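Local coordinates for vesicular integral-membrane protein VIP36 (Canis lupus familiaris, PDB 2DUR), which acts as a calcium-dependent intracellular lectin of the early secretory pathway, binding high-mannose glycans and helping to transport and sort the glycoproteins that carry them, at residues A[167-178]-A[188-199]. Residues are numbered along the deposited sequence; the frame is centred on the assembly and turned at random.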
# COMPACT_ATOMS: atom_id res chain seq x y z
N LEU A 167 -5.26 -7.18 3.61
CA LEU A 167 -5.12 -5.87 4.30
C LEU A 167 -6.28 -4.97 3.92
O LEU A 167 -6.74 -5.00 2.80
CB LEU A 167 -3.80 -5.20 3.87
CG LEU A 167 -3.29 -4.10 4.82
CD1 LEU A 167 -2.69 -4.76 6.01
CD2 LEU A 167 -2.26 -3.26 4.09
N ALA A 168 -6.76 -4.17 4.88
CA ALA A 168 -7.74 -3.14 4.56
C ALA A 168 -7.17 -1.78 4.94
O ALA A 168 -6.56 -1.64 6.00
CB ALA A 168 -9.05 -3.40 5.29
N VAL A 169 -7.35 -0.81 4.05
CA VAL A 169 -6.95 0.58 4.31
C VAL A 169 -8.18 1.43 4.07
O VAL A 169 -8.68 1.50 2.96
CB VAL A 169 -5.81 1.04 3.38
CG1 VAL A 169 -5.44 2.49 3.70
CG2 VAL A 169 -4.57 0.11 3.51
N ARG A 170 -8.63 2.10 5.12
CA ARG A 170 -9.85 2.91 5.08
C ARG A 170 -9.47 4.36 5.32
O ARG A 170 -8.72 4.65 6.24
CB ARG A 170 -10.85 2.46 6.16
CG ARG A 170 -12.19 3.21 6.10
CD ARG A 170 -13.08 2.79 7.30
NE ARG A 170 -14.37 3.51 7.31
CZ ARG A 170 -14.61 4.70 7.89
NH1 ARG A 170 -13.66 5.36 8.57
NH2 ARG A 170 -15.83 5.22 7.80
N TYR A 171 -9.99 5.25 4.50
CA TYR A 171 -9.73 6.66 4.70
C TYR A 171 -11.03 7.45 4.55
O TYR A 171 -11.67 7.40 3.52
CB TYR A 171 -8.66 7.14 3.70
CG TYR A 171 -8.34 8.61 3.90
CD1 TYR A 171 -7.79 9.06 5.11
CD2 TYR A 171 -8.65 9.55 2.92
CE1 TYR A 171 -7.51 10.42 5.33
CE2 TYR A 171 -8.40 10.92 3.13
CZ TYR A 171 -7.83 11.34 4.34
OH TYR A 171 -7.57 12.67 4.55
N SER A 172 -11.41 8.18 5.60
CA SER A 172 -12.65 8.96 5.57
C SER A 172 -12.63 9.99 6.68
O SER A 172 -12.35 9.64 7.85
CB SER A 172 -13.87 8.03 5.78
OG SER A 172 -15.09 8.79 5.83
N ARG A 173 -12.92 11.24 6.32
CA ARG A 173 -13.04 12.34 7.29
C ARG A 173 -11.80 12.42 8.21
O ARG A 173 -11.89 12.63 9.43
CB ARG A 173 -14.33 12.20 8.12
CG ARG A 173 -15.59 12.29 7.24
CD ARG A 173 -16.86 12.28 8.09
NE ARG A 173 -16.98 13.56 8.79
CZ ARG A 173 -17.57 14.64 8.30
NH1 ARG A 173 -18.15 14.65 7.10
NH2 ARG A 173 -17.60 15.73 9.05
N GLY A 174 -10.63 12.24 7.60
CA GLY A 174 -9.37 12.38 8.32
C GLY A 174 -8.93 11.19 9.11
O GLY A 174 -7.84 11.19 9.67
N ARG A 175 -9.79 10.15 9.19
CA ARG A 175 -9.47 8.95 9.92
C ARG A 175 -8.87 7.93 8.96
O ARG A 175 -9.48 7.60 7.95
CB ARG A 175 -10.71 8.38 10.64
CG ARG A 175 -10.44 7.19 11.53
CD ARG A 175 -11.77 6.66 12.06
NE ARG A 175 -11.58 5.47 12.89
CZ ARG A 175 -12.59 4.84 13.52
NH1 ARG A 175 -13.85 5.27 13.38
NH2 ARG A 175 -12.35 3.76 14.25
N LEU A 176 -7.69 7.45 9.32
CA LEU A 176 -6.97 6.45 8.53
C LEU A 176 -6.88 5.19 9.36
O LEU A 176 -6.30 5.17 10.44
CB LEU A 176 -5.56 6.98 8.20
CG LEU A 176 -4.67 5.99 7.41
CD1 LEU A 176 -5.26 5.65 6.05
CD2 LEU A 176 -3.24 6.53 7.28
N THR A 177 -7.47 4.11 8.84
CA THR A 177 -7.49 2.84 9.58
C THR A 177 -6.87 1.76 8.71
O THR A 177 -7.21 1.63 7.53
CB THR A 177 -8.95 2.43 9.98
OG1 THR A 177 -9.63 3.55 10.58
CG2 THR A 177 -8.94 1.26 10.92
N VAL A 178 -5.96 1.00 9.29
CA VAL A 178 -5.39 -0.16 8.61
C VAL A 178 -5.71 -1.38 9.45
O VAL A 178 -5.43 -1.39 10.65
CB VAL A 178 -3.85 -0.02 8.44
CG1 VAL A 178 -3.29 -1.22 7.69
CG2 VAL A 178 -3.51 1.29 7.73
N TRP A 188 -11.42 -8.65 10.32
CA TRP A 188 -10.44 -7.54 10.29
C TRP A 188 -9.96 -7.24 11.71
O TRP A 188 -10.76 -6.90 12.57
CB TRP A 188 -11.06 -6.28 9.72
CG TRP A 188 -11.43 -6.34 8.26
CD1 TRP A 188 -12.67 -6.14 7.72
CD2 TRP A 188 -10.55 -6.58 7.16
NE1 TRP A 188 -12.62 -6.25 6.35
CE2 TRP A 188 -11.33 -6.52 5.98
CE3 TRP A 188 -9.18 -6.84 7.05
CZ2 TRP A 188 -10.79 -6.73 4.70
CZ3 TRP A 188 -8.64 -7.06 5.79
CH2 TRP A 188 -9.44 -6.99 4.63
N LYS A 189 -8.65 -7.35 11.95
CA LYS A 189 -8.05 -7.03 13.23
C LYS A 189 -7.34 -5.69 13.13
O LYS A 189 -6.66 -5.43 12.15
CB LYS A 189 -7.03 -8.12 13.58
CG LYS A 189 -6.24 -7.89 14.86
CD LYS A 189 -5.03 -8.80 14.93
CE LYS A 189 -4.40 -8.86 16.32
NZ LYS A 189 -4.75 -7.71 17.22
N ASN A 190 -7.48 -4.83 14.14
CA ASN A 190 -6.89 -3.51 13.99
C ASN A 190 -5.37 -3.54 13.99
O ASN A 190 -4.73 -4.36 14.66
CB ASN A 190 -7.39 -2.52 15.03
CG ASN A 190 -6.91 -1.10 14.73
OD1 ASN A 190 -6.17 -0.52 15.53
ND2 ASN A 190 -7.26 -0.57 13.54
N CYS A 191 -4.79 -2.63 13.22
CA CYS A 191 -3.35 -2.46 13.15
C CYS A 191 -3.03 -0.99 13.48
O CYS A 191 -2.31 -0.70 14.44
CB CYS A 191 -2.82 -2.88 11.78
SG CYS A 191 -1.06 -2.56 11.55
N ILE A 192 -3.64 -0.10 12.71
CA ILE A 192 -3.45 1.34 12.84
C ILE A 192 -4.83 1.98 12.83
O ILE A 192 -5.72 1.59 12.05
CB ILE A 192 -2.64 1.86 11.64
CG1 ILE A 192 -1.22 1.29 11.65
CG2 ILE A 192 -2.69 3.42 11.57
CD1 ILE A 192 -0.58 1.32 10.23
N ASP A 193 -5.03 2.97 13.70
CA ASP A 193 -6.25 3.76 13.65
C ASP A 193 -5.92 5.15 14.18
O ASP A 193 -5.76 5.36 15.39
CB ASP A 193 -7.36 3.10 14.49
CG ASP A 193 -8.77 3.58 14.15
OD1 ASP A 193 -9.01 4.31 13.17
OD2 ASP A 193 -9.68 3.14 14.91
N ILE A 194 -5.79 6.08 13.25
CA ILE A 194 -5.37 7.44 13.59
C ILE A 194 -6.26 8.47 12.92
O ILE A 194 -6.95 8.17 11.95
CB ILE A 194 -3.89 7.70 13.20
CG1 ILE A 194 -3.69 7.54 11.70
CG2 ILE A 194 -2.95 6.75 13.98
CD1 ILE A 194 -2.28 7.91 11.21
N THR A 195 -6.22 9.70 13.44
CA THR A 195 -7.06 10.75 12.89
C THR A 195 -6.17 11.97 12.59
O THR A 195 -4.99 11.98 12.93
CB THR A 195 -8.18 11.17 13.88
OG1 THR A 195 -7.58 11.51 15.14
CG2 THR A 195 -9.18 10.00 14.05
N GLY A 196 -6.77 12.96 11.94
CA GLY A 196 -6.08 14.21 11.60
C GLY A 196 -5.24 14.07 10.36
O GLY A 196 -4.37 14.89 10.10
N VAL A 197 -5.50 13.03 9.57
CA VAL A 197 -4.75 12.81 8.33
C VAL A 197 -5.42 13.56 7.18
O VAL A 197 -6.58 13.30 6.87
CB VAL A 197 -4.63 11.30 8.03
CG1 VAL A 197 -4.03 11.07 6.64
CG2 VAL A 197 -3.84 10.58 9.12
N ARG A 198 -4.67 14.48 6.55
CA ARG A 198 -5.18 15.32 5.46
C ARG A 198 -4.59 14.85 4.14
O ARG A 198 -3.37 14.87 3.98
CB ARG A 198 -4.85 16.81 5.68
CG ARG A 198 -5.52 17.43 6.90
CD ARG A 198 -5.27 18.96 7.06
NE ARG A 198 -5.45 19.80 5.86
CZ ARG A 198 -6.61 20.20 5.34
NH1 ARG A 198 -7.77 19.82 5.87
NH2 ARG A 198 -6.62 20.97 4.26
N LEU A 199 -5.44 14.38 3.24
CA LEU A 199 -5.02 13.94 1.91
C LEU A 199 -5.97 14.50 0.87
O LEU A 199 -7.19 14.57 1.11
CB LEU A 199 -5.06 12.41 1.82
CG LEU A 199 -4.06 11.66 2.72
CD1 LEU A 199 -4.36 10.15 2.70
CD2 LEU A 199 -2.62 11.90 2.30
O HOH W 1 -9.88 13.41 11.48
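R175 grips D193 side-on: NE donates to OD1 (2.8 Å, 175°) and NH2 to OD2, each oxygen using its syn lone pair, with guanidinium and carboxylate nearly coplanar (18°). The arginine chain runs extended from CG to NE, its CG anti to the backbone N (chi1 -175°), which carries the guanidinium alongside the neighbouring strand. D193 OD1 accepts a second hydrogen bond, from T177 OG1 at 2.8 Å, which arrives from above the carboxylate plane, so three donors hold the acid. The strands carrying them, 175-178 and 192-194, run antiparallel. L176 and I194 exchange backbone bonds in both directions, and V178 N donates to I192 O. That carbonyl also accepts N190 ND2 (3.0 Å) on the opposite face of its plane. V178 O is doubly satisfied too, by C191 N and I192 N, making a classic beta bulge at the corner where C191 is disulfide-bonded to C154. On the face opposite the salt bridge, L176 CB packs on I194 CG1 and V197 CG2, and V178 CG2 on I192 CD1.

Within the type I' turn from S172 to R175, G174 O accepts V197 N (3.0 Å), while one water bridges R173 O and G196 N. Y171 OH donates to V197 O at 2.6 Å, from above the carbonyl plane, and weakly accepts L199 N; L199 CD1 sits over the centre of its ring, 4.0 Å from the centroid. At the other end A168 CB lies over the six-membered ring of W188 (3.6 Å to its centroid), which also meets H67. The bulged antiparallel ladder extends the hairpin 165-181 by strand 189-198 within one sheet of the beta sandwich characteristic of L-type, legume-like lectins.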